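Local coordinates for protein probable acetolactate synthase isozyme III (Small subunit) (Nitrosomonas europaea ATCC 19718, PDB 2PC6) that is probably the regulatory small subunit of the enzyme in its name, with two ACT-type domains, seen here as a dimer with bound calcium, at residues M3-S8 and E57-I62; A22-A27 and T63-K68; L35-T40 and S46-V51; I76-E81 and G155-E160. All coordinates share one frame; numbering follows the deposited sequence. Where two conformers were deposited one is given.

Contact 1. Residues M3-S8 and E57-I62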
loop_
_atom_site.group_PDB
_atom_site.type_symbol
_atom_site.label_atom_id
_atom_site.label_comp_id
_atom_site.label_asym_id
_atom_site.label_seq_id
_atom_site.Cartn_x
_atom_site.Cartn_y
_atom_site.Cartn_z
HETATM N N MSE A 3 19.561 5.321 7.708
HETATM C CA MSE A 3 18.279 6.010 7.845
HETATM C C MSE A 3 17.366 5.767 6.632
HETATM O O MSE A 3 17.814 5.335 5.562
HETATM C CB MSE A 3 18.472 7.512 8.136
HETATM C CG MSE A 3 17.376 8.175 9.022
HETATM SE SE MSE A 3 17.893 8.547 10.901
HETATM C CE MSE A 3 16.512 9.902 11.418
ATOM N N ARG A 4 16.082 6.039 6.840
ATOM C CA ARG A 4 15.008 5.812 5.877
ATOM C C ARG A 4 15.004 6.759 4.684
ATOM O O ARG A 4 14.949 7.971 4.851
ATOM C CB ARG A 4 13.656 5.949 6.571
ATOM C CG ARG A 4 13.225 4.755 7.368
ATOM C CD ARG A 4 11.705 4.785 7.550
ATOM N NE ARG A 4 11.269 3.739 8.482
ATOM N N HIS A 5 15.032 6.186 3.484
ATOM C CA HIS A 5 14.768 6.926 2.256
ATOM C C HIS A 5 13.487 6.406 1.615
ATOM O O HIS A 5 13.223 5.196 1.592
ATOM C CB HIS A 5 15.935 6.782 1.299
ATOM C CG HIS A 5 17.198 7.367 1.828
ATOM N ND1 HIS A 5 17.769 8.505 1.302
ATOM C CD2 HIS A 5 17.986 6.991 2.865
ATOM C CE1 HIS A 5 18.860 8.797 1.986
ATOM N NE2 HIS A 5 19.011 7.897 2.941
ATOM N N ILE A 6 12.682 7.324 1.118
ATOM C CA ILE A 6 11.427 6.979 0.475
ATOM C C ILE A 6 11.757 7.247 -0.955
ATOM O O ILE A 6 11.906 8.394 -1.336
ATOM C CB ILE A 6 10.284 7.917 0.921
ATOM C CG1 ILE A 6 10.054 7.841 2.450
ATOM C CG2 ILE A 6 9.006 7.617 0.154
ATOM C CD1 ILE A 6 9.236 8.972 3.031
ATOM N N ILE A 7 11.981 6.182 -1.710
ATOM C CA ILE A 7 12.123 6.226 -3.161
ATOM C C ILE A 7 10.749 6.097 -3.877
ATOM O O ILE A 7 9.911 5.221 -3.565
ATOM C CB ILE A 7 13.112 5.166 -3.648
ATOM C CG1 ILE A 7 14.540 5.658 -3.420
ATOM C CG2 ILE A 7 12.971 4.960 -5.099
ATOM C CD1 ILE A 7 15.246 5.032 -2.278
ATOM N N SER A 8 10.554 7.006 -4.828
ATOM C CA SER A 8 9.363 7.118 -5.628
ATOM C C SER A 8 9.729 6.874 -7.082
ATOM O O SER A 8 10.676 7.478 -7.608
ATOM C CB SER A 8 8.884 8.547 -5.531
ATOM O OG SER A 8 7.499 8.588 -5.283
ATOM N N GLU A 57 25.479 6.288 0.603
ATOM C CA GLU A 57 26.246 5.713 -0.502
ATOM C C GLU A 57 25.625 4.404 -0.976
ATOM O O GLU A 57 25.848 3.979 -2.125
ATOM C CB GLU A 57 27.732 5.516 -0.119
ATOM N N ILE A 58 24.862 3.747 -0.100
ATOM C CA ILE A 58 24.143 2.555 -0.537
ATOM C C ILE A 58 22.924 3.014 -1.329
ATOM O O ILE A 58 22.740 2.584 -2.467
ATOM C CB ILE A 58 23.850 1.526 0.614
ATOM C CG1 ILE A 58 25.161 0.909 1.146
ATOM C CG2 ILE A 58 22.988 0.362 0.117
ATOM N N VAL A 59 22.146 3.937 -0.779
ATOM C CA VAL A 59 20.965 4.426 -1.484
ATOM C C VAL A 59 21.283 4.990 -2.864
ATOM O O VAL A 59 20.659 4.618 -3.857
ATOM C CB VAL A 59 20.128 5.432 -0.635
ATOM C CG1 VAL A 59 19.198 6.269 -1.507
ATOM C CG2 VAL A 59 19.337 4.709 0.430
ATOM N N GLU A 60 22.266 5.871 -2.932
ATOM C CA GLU A 60 22.729 6.373 -4.225
ATOM C C GLU A 60 23.086 5.233 -5.227
ATOM O O GLU A 60 22.831 5.361 -6.422
ATOM C CB GLU A 60 23.865 7.406 -4.047
ATOM N N GLN A 61 23.612 4.112 -4.742
ATOM C CA GLN A 61 23.942 2.991 -5.645
ATOM C C GLN A 61 22.722 2.176 -6.091
ATOM O O GLN A 61 22.640 1.702 -7.231
ATOM C CB GLN A 61 25.013 2.083 -5.036
ATOM C CG GLN A 61 25.550 1.008 -5.988
ATOM C CD GLN A 61 26.282 1.543 -7.287
ATOM O OE1 GLN A 61 27.195 2.384 -7.223
ATOM N NE2 GLN A 61 25.890 1.007 -8.451
ATOM N N ILE A 62 21.767 2.031 -5.189
ATOM C CA ILE A 62 20.476 1.423 -5.508
ATOM C C ILE A 62 19.761 2.279 -6.561
ATOM O O ILE A 62 19.188 1.768 -7.537
ATOM C CB ILE A 62 19.619 1.322 -4.212
ATOM C CG1 ILE A 62 20.343 0.433 -3.183
ATOM C CG2 ILE A 62 18.175 0.900 -4.527
ATOM C CD1 ILE A 62 19.604 0.291 -1.860
#
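Val59 sits over one face of the His5 imidazole and so lays helix 56-68 on strand 3-12 in the ferredoxin-like sandwich of the N-terminal ACT domain. The two side chains meet at a slant. Val59 CG2 lies 3.8 Å from the centroid of the His5 ring, 23° off its normal, a CH-pi contact displaced toward the carbon rim, where CG2 comes within 3.6 Å of His5 CD2. The other methyl of the valine serves the same strand: CG1 stands 3.9 Å from His5 ND1. Both branches can do this because Val59 puts CG1 anti to its own nitrogen (chi1 161°) and CG2 anti to its carbonyl carbon, so the fork opens onto the sheet. No hydrogen bond crosses between the segments, and only 142 Å² is buried; this is contact between apolar groups and a ring. His5 ND1 hydrogen-bonds to Asp77 OD2 on neighbouring strand 72-77, which probably restrains the ring's rotation and keeps this face toward the helix. Val59 also packs on Asp77 and, together with Ile7, on Thr52 of strand 45-54, so the valine reaches over three strands. His5 and Ile7, two residues apart, share the helix-facing side of strand 3-12. The nearest CA pair, His5 and Val59, is 7.7 Å apart, a gap bridged by side chains. Further along, the tip of Ile7 completes the patch, its CD1 lying 4.2 Å from Val59 CG1.

Contact 2. Residues A22-A27 and T63-K68. With CA (calcium ion), chain E.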
loop_
_atom_site.group_PDB
_atom_site.type_symbol
_atom_site.label_atom_id
_atom_site.label_comp_id
_atom_site.label_asym_id
_atom_site.label_seq_id
_atom_site.Cartn_x
_atom_site.Cartn_y
_atom_site.Cartn_z
ATOM N N ALA A 22 12.331 -6.010 -7.749
ATOM C CA ALA A 22 12.574 -6.693 -6.467
ATOM C C ALA A 22 13.804 -7.561 -6.570
ATOM O O ALA A 22 14.521 -7.724 -5.561
ATOM C CB ALA A 22 11.370 -7.490 -6.015
ATOM N N GLY A 23 14.085 -8.084 -7.772
ATOM C CA GLY A 23 15.264 -8.915 -7.959
ATOM C C GLY A 23 16.568 -8.143 -7.766
ATOM O O GLY A 23 17.525 -8.616 -7.138
ATOM N N LEU A 24 16.608 -6.937 -8.308
ATOM C CA LEU A 24 17.754 -6.040 -8.151
ATOM C C LEU A 24 18.131 -5.834 -6.653
ATOM O O LEU A 24 19.292 -5.969 -6.300
ATOM C CB LEU A 24 17.454 -4.717 -8.868
ATOM C CG LEU A 24 18.479 -3.583 -8.883
ATOM C CD1 LEU A 24 18.171 -2.621 -10.024
ATOM C CD2 LEU A 24 18.467 -2.841 -7.554
ATOM N N PHE A 25 17.154 -5.549 -5.792
ATOM C CA PHE A 25 17.391 -5.493 -4.337
ATOM C C PHE A 25 17.941 -6.801 -3.762
ATOM O O PHE A 25 19.006 -6.832 -3.104
ATOM C CB PHE A 25 16.119 -5.097 -3.595
ATOM C CG PHE A 25 15.808 -3.622 -3.686
ATOM C CD1 PHE A 25 15.200 -3.086 -4.829
ATOM C CD2 PHE A 25 16.143 -2.754 -2.620
ATOM C CE1 PHE A 25 14.940 -1.730 -4.919
ATOM C CE2 PHE A 25 15.882 -1.380 -2.700
ATOM C CZ PHE A 25 15.281 -0.868 -3.842
ATOM N N SER A 26 17.216 -7.879 -4.047
ATOM C CA SER A 26 17.528 -9.195 -3.549
ATOM C C SER A 26 18.932 -9.611 -3.915
ATOM O O SER A 26 19.682 -10.081 -3.050
ATOM C CB SER A 26 16.566 -10.197 -4.133
ATOM O OG SER A 26 17.068 -11.476 -3.874
ATOM N N ALA A 27 19.319 -9.451 -5.178
ATOM C CA ALA A 27 20.615 -9.981 -5.573
ATOM C C ALA A 27 21.711 -9.519 -4.606
ATOM O O ALA A 27 22.679 -10.262 -4.353
ATOM C CB ALA A 27 20.968 -9.583 -7.019
ATOM N N THR A 63 19.827 3.588 -6.339
ATOM C CA THR A 63 19.241 4.595 -7.195
ATOM C C THR A 63 19.921 4.596 -8.549
ATOM O O THR A 63 19.266 4.683 -9.585
ATOM C CB THR A 63 19.342 5.960 -6.494
ATOM O OG1 THR A 63 18.204 6.106 -5.636
ATOM C CG2 THR A 63 19.365 7.086 -7.458
ATOM N N LYS A 64 21.239 4.470 -8.543
ATOM C CA LYS A 64 21.954 4.350 -9.790
ATOM C C LYS A 64 21.457 3.080 -10.506
ATOM O O LYS A 64 20.975 3.165 -11.646
ATOM C CB LYS A 64 23.479 4.375 -9.578
ATOM N N GLN A 65 21.513 1.927 -9.834
ATOM C CA GLN A 65 21.081 0.686 -10.490
ATOM C C GLN A 65 19.620 0.730 -10.942
ATOM O O GLN A 65 19.295 0.188 -11.996
ATOM C CB GLN A 65 21.281 -0.548 -9.621
ATOM C CG GLN A 65 22.690 -1.075 -9.497
ATOM C CD GLN A 65 22.751 -2.113 -8.364
ATOM O OE1 GLN A 65 23.299 -1.858 -7.277
ATOM N NE2 GLN A 65 22.108 -3.258 -8.590
ATOM N N LEU A 66 18.741 1.359 -10.171
ATOM C CA LEU A 66 17.329 1.355 -10.564
ATOM C C LEU A 66 17.080 2.106 -11.868
ATOM O O LEU A 66 16.295 1.660 -12.711
ATOM C CB LEU A 66 16.432 1.900 -9.450
ATOM C CG LEU A 66 15.993 0.949 -8.347
ATOM C CD1 LEU A 66 15.512 1.750 -7.162
ATOM C CD2 LEU A 66 14.898 0.114 -8.852
ATOM N N ASN A 67 17.745 3.247 -12.020
ATOM C CA ASN A 67 17.570 4.071 -13.211
ATOM C C ASN A 67 18.005 3.349 -14.470
ATOM O O ASN A 67 17.440 3.597 -15.524
ATOM C CB ASN A 67 18.280 5.423 -13.086
ATOM C CG ASN A 67 17.358 6.508 -12.564
ATOM O OD1 ASN A 67 17.706 7.254 -11.624
ATOM N ND2 ASN A 67 16.164 6.608 -13.162
ATOM N N LYS A 68 18.985 2.450 -14.329
ATOM C CA LYS A 68 19.509 1.670 -15.427
ATOM C C LYS A 68 18.451 0.734 -16.012
ATOM O O LYS A 68 18.491 0.465 -17.223
ATOM C CB LYS A 68 20.748 0.845 -15.007
ATOM C CG LYS A 68 22.105 1.520 -15.225
HETATM CA CA CA E . 15.517 3.701 -16.948
HETATM O O HOH W 1 16.430 5.238 -18.333
HETATM O O HOH W 2 14.188 3.771 -19.032
#
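The Phe25 ring and the Gln65 amide are the flat groups here, and each meets a leucine of the opposite helix. Leu66 CD1 approaches the Phe25 ring obliquely and comes nearest to CE1, at 4.2 Å, the two side chains crossing at about a right angle. At the Gln65 amide, OE1 is fixed by a hydrogen bond with the hydroxyl of Tyr30, while NE2 packs against Leu24 CG at 3.7 Å. The glutamine is extended beyond CG (chi2 168°), and its chain crosses Leu24 at a slant. Leu24 carries the largest share of the contact: its CD1 lies 3.6 Å from Gln65 O and 3.8 Å from Gln65 CB, and the same methyl approaches Leu66 CD2 at 4.4 Å. With CG anti to the nitrogen (chi1 -180°), Leu24 carries its methyls toward helix 56-68. Phe25 and Leu66 form the buried side. Ala15 of the second subunit packs on Phe25 and Ser26. In segment 63-68, Asn67 O binds the calcium ion at 2.4 Å, along with two waters and the carbonyl oxygens of Leu69 and Val72, so the metal links the C-terminal part of helix 56-68 to the start of strand 72-77. The segment axes, 10.7 Å apart and inclined at 144°, make the near-antiparallel helix pair that covers one face of the sheet in a ferredoxin-like ACT domain.

Contact 3. Residues L35-T40 and S46-V51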
loop_
_atom_site.group_PDB
_atom_site.type_symbol
_atom_site.label_atom_id
_atom_site.label_comp_id
_atom_site.label_asym_id
_atom_site.label_seq_id
_atom_site.Cartn_x
_atom_site.Cartn_y
_atom_site.Cartn_z
ATOM N N LEU A 35 6.739 -1.556 0.453
ATOM C CA LEU A 35 6.622 -1.269 -0.946
ATOM C C LEU A 35 5.149 -1.116 -1.353
ATOM O O LEU A 35 4.372 -2.028 -1.149
ATOM C CB LEU A 35 7.273 -2.404 -1.757
ATOM C CG LEU A 35 7.292 -2.203 -3.271
ATOM C CD1 LEU A 35 8.552 -2.759 -3.898
ATOM C CD2 LEU A 35 6.050 -2.837 -3.920
ATOM N N SER A 36 4.820 0.009 -1.989
ATOM C CA SER A 36 3.536 0.258 -2.622
ATOM C C SER A 36 3.678 0.471 -4.111
ATOM O O SER A 36 4.513 1.254 -4.542
ATOM C CB SER A 36 2.969 1.562 -2.098
ATOM O OG SER A 36 1.837 1.304 -1.339
ATOM N N VAL A 37 2.816 -0.152 -4.898
ATOM C CA VAL A 37 2.773 0.111 -6.324
ATOM C C VAL A 37 1.310 -0.024 -6.803
ATOM O O VAL A 37 0.577 -0.861 -6.315
ATOM C CB VAL A 37 3.747 -0.845 -7.077
ATOM C CG1 VAL A 37 3.388 -2.310 -6.845
ATOM C CG2 VAL A 37 3.786 -0.547 -8.560
ATOM N N ALA A 38 0.873 0.828 -7.711
ATOM C CA ALA A 38 -0.481 0.748 -8.295
ATOM C C ALA A 38 -0.498 1.651 -9.510
ATOM O O ALA A 38 0.389 2.485 -9.649
ATOM C CB ALA A 38 -1.579 1.165 -7.279
ATOM N N PRO A 39 -1.481 1.474 -10.411
ATOM C CA PRO A 39 -1.446 2.261 -11.663
ATOM C C PRO A 39 -1.621 3.747 -11.408
ATOM O O PRO A 39 -2.226 4.132 -10.401
ATOM C CB PRO A 39 -2.671 1.725 -12.469
ATOM C CG PRO A 39 -2.971 0.361 -11.880
ATOM C CD PRO A 39 -2.657 0.573 -10.368
ATOM N N THR A 40 -1.090 4.573 -12.295
ATOM C CA THR A 40 -1.347 6.010 -12.244
ATOM C C THR A 40 -2.540 6.343 -13.157
ATOM O O THR A 40 -3.156 5.430 -13.743
ATOM C CB THR A 40 -0.095 6.823 -12.678
ATOM O OG1 THR A 40 0.185 6.587 -14.062
ATOM C CG2 THR A 40 1.131 6.452 -11.811
ATOM N N SER A 46 2.864 2.717 -13.720
ATOM C CA SER A 46 2.536 2.570 -12.309
ATOM C C SER A 46 3.473 3.399 -11.469
ATOM O O SER A 46 4.561 3.739 -11.904
ATOM C CB SER A 46 2.624 1.093 -11.911
ATOM O OG SER A 46 1.536 0.348 -12.465
ATOM N N ARG A 47 3.041 3.724 -10.257
ATOM C CA ARG A 47 3.811 4.574 -9.347
ATOM C C ARG A 47 4.212 3.718 -8.172
ATOM O O ARG A 47 3.396 3.094 -7.506
ATOM C CB ARG A 47 2.969 5.781 -8.888
ATOM C CG ARG A 47 3.555 6.654 -7.749
ATOM C CD ARG A 47 4.536 7.646 -8.317
ATOM N NE ARG A 47 5.141 8.563 -7.338
ATOM C CZ ARG A 47 4.960 9.885 -7.330
ATOM N NH1 ARG A 47 4.158 10.469 -8.209
ATOM N NH2 ARG A 47 5.578 10.635 -6.439
HETATM N N MSE A 48 5.496 3.648 -7.931
HETATM C CA MSE A 48 5.936 2.834 -6.841
HETATM C C MSE A 48 6.523 3.720 -5.797
HETATM O O MSE A 48 7.287 4.641 -6.102
HETATM C CB MSE A 48 6.974 1.837 -7.302
HETATM C CG MSE A 48 7.498 0.956 -6.192
HETATM SE SE MSE A 48 8.751 -0.418 -6.910
HETATM C CE MSE A 48 7.535 -1.306 -8.241
ATOM N N THR A 49 6.168 3.417 -4.561
ATOM C CA THR A 49 6.800 4.033 -3.437
ATOM C C THR A 49 7.463 2.927 -2.644
ATOM O O THR A 49 6.800 2.029 -2.140
ATOM C CB THR A 49 5.788 4.781 -2.552
ATOM O OG1 THR A 49 5.030 5.687 -3.367
ATOM C CG2 THR A 49 6.514 5.538 -1.507
ATOM N N LEU A 50 8.768 3.035 -2.521
ATOM C CA LEU A 50 9.536 2.068 -1.844
ATOM C C LEU A 50 10.341 2.713 -0.691
ATOM O O LEU A 50 10.924 3.801 -0.847
ATOM C CB LEU A 50 10.480 1.505 -2.883
ATOM C CG LEU A 50 11.368 0.350 -2.532
ATOM C CD1 LEU A 50 11.818 -0.170 -3.856
ATOM C CD2 LEU A 50 12.559 0.849 -1.704
ATOM N N VAL A 51 10.374 2.055 0.462
ATOM C CA VAL A 51 11.155 2.554 1.576
ATOM C C VAL A 51 12.330 1.626 1.780
ATOM O O VAL A 51 12.156 0.416 1.884
ATOM C CB VAL A 51 10.345 2.593 2.890
ATOM C CG1 VAL A 51 11.249 2.935 4.059
ATOM C CG2 VAL A 51 9.194 3.556 2.777
#
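Ser36 and Thr49 hold the tight part of the contact, bonding in both directions. Ser36 N reaches Thr49 O at 2.8 Å in an almost straight line (178°), and Thr49 N reaches Ser36 O at 2.7 Å, within the carbonyl plane. Leu35, Val37, Met48 and Leu50 line the face opposite the Ser36 and Thr49 side chains. Met48, a selenomethionine, runs straight as far as SE, which lies 3.8 Å from Leu35 CD1; a bend at chi3 (-57°) then turns CE to Val37 CG2, also 3.8 Å away. Leu35 CD1 meets Leu50 CD1 at 4.2 Å. Leu18 and Val21 of helix 17-28 pack on Met48, and Phe25 on Leu50, so helix 17-28 covers this face. The two strands form the beta hairpin of the ACT domain, 34-39 with 45-54, and run antiparallel. At the outer edge, Leu35, Ser36 and Val37 continue the sheet into an antiparallel strand of the second subunit. The reverse face carries Ser36, Ala38, Arg47 and Thr49; Arg47 bends at chi2 so that its guanidinium leaves the hairpin for Ser8 and for Glu147 of the second subunit. Toward the turn the pairing slackens. Arg47 N still bonds to Ala38 O at 3.0 Å, but the return bond from Ala38 N to Arg47 O stretches to 3.4 Å and is weak. At the next pair, Pro39 with Ser46, the side chains diverge. Pro39 and Thr40 are partly open to solvent. Thr40 crosses Arg47 at about a right angle, its methyl CG2 3.5 Å from Arg47 CB, while its hydroxyl bonds to Leu45 O in the turn.

Contact 4. Residues I76-E81 and G155-E160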
loop_
_atom_site.group_PDB
_atom_site.type_symbol
_atom_site.label_atom_id
_atom_site.label_comp_id
_atom_site.label_asym_id
_atom_site.label_seq_id
_atom_site.Cartn_x
_atom_site.Cartn_y
_atom_site.Cartn_z
ATOM N N ILE A 76 12.792 9.633 -8.094
ATOM C CA ILE A 76 13.289 10.637 -7.160
ATOM C C ILE A 76 13.417 10.018 -5.766
ATOM O O ILE A 76 12.663 9.106 -5.397
ATOM C CB ILE A 76 12.395 11.888 -7.136
ATOM C CG1 ILE A 76 13.078 13.052 -6.399
ATOM C CG2 ILE A 76 11.005 11.578 -6.510
ATOM N N ASP A 77 14.417 10.467 -5.013
ATOM C CA ASP A 77 14.443 10.215 -3.595
ATOM C C ASP A 77 13.477 11.265 -3.073
ATOM O O ASP A 77 13.807 12.454 -2.995
ATOM C CB ASP A 77 15.837 10.401 -2.984
ATOM C CG ASP A 77 15.861 10.117 -1.466
ATOM O OD1 ASP A 77 15.156 10.820 -0.686
ATOM O OD2 ASP A 77 16.587 9.185 -1.039
ATOM N N LEU A 78 12.264 10.823 -2.787
ATOM C CA LEU A 78 11.247 11.704 -2.291
ATOM C C LEU A 78 11.695 12.426 -1.039
ATOM O O LEU A 78 11.279 13.551 -0.820
ATOM C CB LEU A 78 9.986 10.917 -1.989
ATOM C CG LEU A 78 8.743 11.775 -2.057
ATOM C CD1 LEU A 78 8.461 12.155 -3.509
ATOM C CD2 LEU A 78 7.609 11.020 -1.434
ATOM N N SER A 79 12.567 11.790 -0.248
ATOM C CA SER A 79 12.981 12.297 1.072
ATOM C C SER A 79 13.893 13.508 0.988
ATOM O O SER A 79 14.071 14.206 1.989
ATOM C CB SER A 79 13.733 11.225 1.863
ATOM O OG SER A 79 13.014 10.014 2.013
ATOM N N SER A 80 14.498 13.736 -0.180
ATOM C CA SER A 80 15.403 14.860 -0.374
ATOM C C SER A 80 14.709 16.152 -0.732
ATOM O O SER A 80 15.356 17.131 -1.051
ATOM C CB SER A 80 16.520 14.557 -1.382
ATOM O OG SER A 80 16.084 13.749 -2.463
ATOM N N GLU A 81 13.389 16.187 -0.645
ATOM C CA GLU A 81 12.687 17.435 -0.907
ATOM C C GLU A 81 11.429 17.465 -0.012
ATOM O O GLU A 81 11.223 16.519 0.734
ATOM C CB GLU A 81 12.384 17.510 -2.409
ATOM C CG GLU A 81 12.543 18.858 -3.044
ATOM C CD GLU A 81 13.952 19.404 -3.000
ATOM O OE1 GLU A 81 14.832 18.839 -3.677
ATOM O OE2 GLU A 81 14.174 20.424 -2.295
ATOM N N GLY A 155 3.561 8.346 -1.024
ATOM C CA GLY A 155 3.963 9.747 -0.921
ATOM C C GLY A 155 3.977 10.554 -2.205
ATOM O O GLY A 155 4.047 10.011 -3.321
ATOM N N LEU A 156 3.931 11.865 -2.048
ATOM C CA LEU A 156 4.051 12.773 -3.177
ATOM C C LEU A 156 4.934 13.928 -2.707
ATOM O O LEU A 156 4.988 14.206 -1.495
ATOM C CB LEU A 156 2.679 13.297 -3.622
ATOM C CG LEU A 156 1.670 12.324 -4.255
ATOM C CD1 LEU A 156 0.325 13.008 -4.629
ATOM C CD2 LEU A 156 2.317 11.623 -5.480
ATOM N N SER A 157 5.637 14.566 -3.638
ATOM C CA SER A 157 6.339 15.811 -3.367
ATOM C C SER A 157 5.357 16.920 -2.993
ATOM O O SER A 157 4.199 16.882 -3.419
ATOM C CB SER A 157 7.095 16.213 -4.610
ATOM O OG SER A 157 8.194 15.317 -4.821
ATOM N N ARG A 158 5.795 17.878 -2.182
ATOM C CA ARG A 158 4.969 19.042 -1.869
ATOM C C ARG A 158 4.934 19.960 -3.043
ATOM O O ARG A 158 5.919 20.089 -3.744
ATOM C CB ARG A 158 5.485 19.840 -0.654
ATOM C CG ARG A 158 4.988 19.260 0.679
ATOM C CD ARG A 158 4.882 20.258 1.851
ATOM N NE ARG A 158 4.692 19.538 3.124
ATOM C CZ ARG A 158 3.518 19.078 3.615
ATOM N NH1 ARG A 158 2.370 19.283 2.973
ATOM N NH2 ARG A 158 3.479 18.411 4.777
ATOM N N GLY A 159 3.800 20.612 -3.240
ATOM C CA GLY A 159 3.725 21.718 -4.161
ATOM C C GLY A 159 3.723 21.257 -5.584
ATOM O O GLY A 159 3.268 20.159 -5.885
ATOM N N GLU A 160 4.229 22.118 -6.450
ATOM C CA GLU A 160 4.247 21.885 -7.877
ATOM C C GLU A 160 5.127 20.708 -8.323
ATOM O O GLU A 160 4.931 20.196 -9.427
ATOM C CB GLU A 160 4.677 23.161 -8.654
ATOM C CG GLU A 160 3.641 24.339 -8.656
ATOM C CD GLU A 160 2.232 23.977 -9.231
ATOM O OE1 GLU A 160 2.121 23.107 -10.128
ATOM O OE2 GLU A 160 1.229 24.580 -8.777
HETATM O O HOH W 3 9.751 15.587 -2.651
#
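Leu78 makes the direct packing, pressing one methyl onto the backbone of strand 145-157 and the other against Ser157. Its CD2 lies 3.7 Å from Gly155 C and 3.8 Å from Leu156 N; Gly155, having no side chain, lets the methyl lie this close to the main chain. The other branch, CD1, stops 3.4 Å from Ser157 OG. Leu78 reaches across with CG anti to its nitrogen (chi1 -155°), and a turn at chi2 (70°) spreads the two methyls along successive residues. The polar link is made through water. Water 3 donates to Leu78 O at 3.1 Å and accepts from Ser157 OG at 2.7 Å, so the serine hydroxyl meets a methyl and a solvent bridge. No direct hydrogen bond joins the segments. Bonds inside 76-81 shape the turn that presents Leu78. Asp77 O takes two donors from the same face of its plane, Ser80 OG at 2.7 Å and Ser80 N at 3.2 Å, closing the 3-10 turn of 78-80. Segment 155-160 also makes charged and polar links to the second subunit: Lys92 of that chain bonds to the carbonyls of Ser157 and Gly159, and Arg94 of the second subunit forms a salt bridge with Glu160. Within the chain the contact sits where the two ACT-type domains join. Leu78 follows strand 72-77, outermost within this chain in the first sheet, and packs on Ile6 and Ser8 of strand 3-12 and on Tyr83 of strand 83-94, while Gly155 to Ser157 end strand 145-157, likewise outermost in the second.

Contacts 1, 2 and 3 all lie in the N-terminal ACT domain. Contact 1 sets helix 56-68 on the sheet, contact 2 pairs that helix with helix 17-28, their centres 11 Å apart, and contact 3 forms the hairpin of the same sheet, about 15 Å from both. Along the chain contacts 1 and 2 interleave, and contact 3 falls within the span of each. Contact 4 comes later, joining this sheet to that of the second domain; its centre is 14 Å from those of contacts 1 and 3. Phe25 touches both Ile62 of contact 1 and Leu50 of contact 3. Contacts 2, 3 and 4 also reach the second subunit, so elements that pack the chain also meet the dimer partner.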